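Local coordinates for protein RNA-dependent RNA Polymerase (Bombyx mori cytoplasmic polyhedrosis virus, PDB 6TZ0) that synthesises viral RNA from nucleoside triphosphates, serving both transcription of the double-stranded genome and its replication, at residues G530-W535 with D681-F686. Residues are numbered along the deposited sequence; the frame is centred on the assembly and turned at random.
Sequences GEMLYW and DIMEIF
Met532 and Trp535, one turn apart on the short helix 530-535, meet Met683 and Ile685, two alternate residues of strand 682-687, so that a single side of the helix rests on one face of the antiparallel palm sheet, in which strand 682-687 lies between 672-677 and 541-548. Met532 lays CG and SD against the thioether of Met683. The two sulfurs, SD of Met532 and SD of Met683, lie 3.6 Å apart, and CG of Met532 is 4.0 Å from the methyl CE of Met683. Methionine suits both places, being long and flexible enough to span from helix to sheet: Met683 sets CG anti to its backbone N (chi1 -177°) and stays extended until it bends at chi3 (75°). Ile720 of strand 720-722 touches both methionines, and Leu722 also reaches Met683.

The broad, flat indole of Trp535 can take an aliphatic side chain on one face and Tyr534 on the other. Its CB is 3.7 Å from CD1 of Ile685, while CG2 of the same isoleucine sits over the rim of one indole face, 3.8 Å above the plane; CD2 of Tyr534 lies near the rim of the opposite face. Branched at CB, Ile685 can offer two methyl groups to the tryptophan at once, and Thr674 of the adjoining strand 672-677 touches both residues.

The intervening strand residue, Glu684, instead turns to helix 690-705, which lies against the other face of the sheet. Asp681, which binds magnesium in the palm active site although no ion is bound here, immediately precedes this strand. Thioethers, methyls and an indole imply that this contact rests on dispersion and burial of apolar surface.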
# COMPACT_ATOMS: atom_id res chain seq x y z
N GLY A 530 -5.24 -24.53 -5.81
CA GLY A 530 -5.69 -25.61 -6.67
C GLY A 530 -4.80 -25.87 -7.86
O GLY A 530 -4.63 -27.02 -8.28
N GLU A 531 -4.21 -24.82 -8.42
CA GLU A 531 -3.31 -25.01 -9.55
C GLU A 531 -2.00 -25.64 -9.12
O GLU A 531 -1.42 -26.44 -9.85
CB GLU A 531 -3.06 -23.68 -10.27
CG GLU A 531 -4.32 -23.07 -10.87
CD GLU A 531 -4.96 -23.94 -11.94
OE1 GLU A 531 -4.24 -24.65 -12.67
OE2 GLU A 531 -6.21 -23.90 -12.06
N MET A 532 -1.52 -25.30 -7.92
CA MET A 532 -0.31 -25.95 -7.41
C MET A 532 -0.58 -27.40 -7.04
O MET A 532 0.26 -28.27 -7.28
CB MET A 532 0.22 -25.19 -6.20
CG MET A 532 0.75 -23.83 -6.52
SD MET A 532 1.46 -22.99 -5.10
CE MET A 532 -0.01 -22.48 -4.25
N LEU A 533 -1.75 -27.66 -6.46
CA LEU A 533 -2.18 -29.03 -6.18
C LEU A 533 -2.33 -29.85 -7.45
O LEU A 533 -2.03 -31.05 -7.43
CB LEU A 533 -3.49 -28.97 -5.39
CG LEU A 533 -3.50 -29.07 -3.87
CD1 LEU A 533 -2.54 -28.16 -3.19
CD2 LEU A 533 -4.89 -28.65 -3.46
N TYR A 534 -2.75 -29.24 -8.55
CA TYR A 534 -2.79 -29.96 -9.82
C TYR A 534 -1.40 -30.18 -10.39
O TYR A 534 -1.03 -31.31 -10.72
CB TYR A 534 -3.67 -29.22 -10.83
CG TYR A 534 -3.68 -29.90 -12.17
CD1 TYR A 534 -4.34 -31.11 -12.34
CD2 TYR A 534 -3.04 -29.34 -13.27
CE1 TYR A 534 -4.35 -31.74 -13.55
CE2 TYR A 534 -3.05 -29.97 -14.49
CZ TYR A 534 -3.71 -31.17 -14.62
OH TYR A 534 -3.73 -31.81 -15.84
N TRP A 535 -0.60 -29.13 -10.51
CA TRP A 535 0.69 -29.25 -11.17
C TRP A 535 1.76 -29.92 -10.33
O TRP A 535 2.86 -30.14 -10.84
CB TRP A 535 1.21 -27.89 -11.63
CG TRP A 535 0.52 -27.35 -12.82
CD1 TRP A 535 -0.39 -26.35 -12.85
CD2 TRP A 535 0.67 -27.81 -14.16
NE1 TRP A 535 -0.81 -26.13 -14.14
CE2 TRP A 535 -0.17 -27.02 -14.96
CE3 TRP A 535 1.44 -28.80 -14.77
CZ2 TRP A 535 -0.27 -27.20 -16.34
CZ3 TRP A 535 1.34 -28.98 -16.12
CH2 TRP A 535 0.49 -28.19 -16.90
N ASP A 681 6.61 -11.92 -6.42
CA ASP A 681 6.41 -13.36 -6.30
C ASP A 681 6.16 -13.94 -7.68
O ASP A 681 5.09 -13.71 -8.26
CB ASP A 681 5.24 -13.70 -5.38
CG ASP A 681 5.60 -13.65 -3.93
OD1 ASP A 681 6.77 -13.95 -3.60
OD2 ASP A 681 4.72 -13.33 -3.11
N ILE A 682 7.11 -14.69 -8.20
CA ILE A 682 6.98 -15.38 -9.47
C ILE A 682 6.89 -16.87 -9.17
O ILE A 682 7.60 -17.37 -8.28
CB ILE A 682 8.16 -15.08 -10.43
CG1 ILE A 682 8.42 -13.59 -10.56
CG2 ILE A 682 7.92 -15.64 -11.81
CD1 ILE A 682 9.58 -13.09 -9.71
N MET A 683 6.02 -17.58 -9.88
CA MET A 683 5.89 -19.03 -9.74
C MET A 683 5.90 -19.65 -11.14
O MET A 683 4.89 -19.61 -11.83
CB MET A 683 4.62 -19.39 -9.00
CG MET A 683 4.47 -20.86 -8.77
SD MET A 683 2.95 -21.29 -7.93
CE MET A 683 1.77 -21.09 -9.24
N GLU A 684 7.02 -20.24 -11.53
CA GLU A 684 7.17 -20.83 -12.85
C GLU A 684 7.06 -22.35 -12.78
O GLU A 684 7.63 -22.98 -11.89
CB GLU A 684 8.52 -20.45 -13.45
CG GLU A 684 8.65 -18.98 -13.74
CD GLU A 684 10.03 -18.61 -14.21
OE1 GLU A 684 10.93 -19.47 -14.14
OE2 GLU A 684 10.23 -17.46 -14.65
N ILE A 685 6.31 -22.92 -13.72
CA ILE A 685 6.15 -24.36 -13.83
C ILE A 685 6.56 -24.78 -15.23
O ILE A 685 5.96 -24.34 -16.22
CB ILE A 685 4.71 -24.80 -13.52
CG1 ILE A 685 4.34 -24.45 -12.08
CG2 ILE A 685 4.57 -26.28 -13.69
CD1 ILE A 685 2.88 -24.56 -11.79
N PHE A 686 7.58 -25.63 -15.32
CA PHE A 686 8.09 -26.15 -16.58
C PHE A 686 7.79 -27.64 -16.66
O PHE A 686 7.83 -28.33 -15.64
CB PHE A 686 9.60 -25.94 -16.69
CG PHE A 686 10.02 -24.51 -16.58
CD1 PHE A 686 9.94 -23.66 -17.68
CD2 PHE A 686 10.50 -24.01 -15.39
CE1 PHE A 686 10.33 -22.35 -17.57
CE2 PHE A 686 10.90 -22.70 -15.28
CZ PHE A 686 10.81 -21.87 -16.38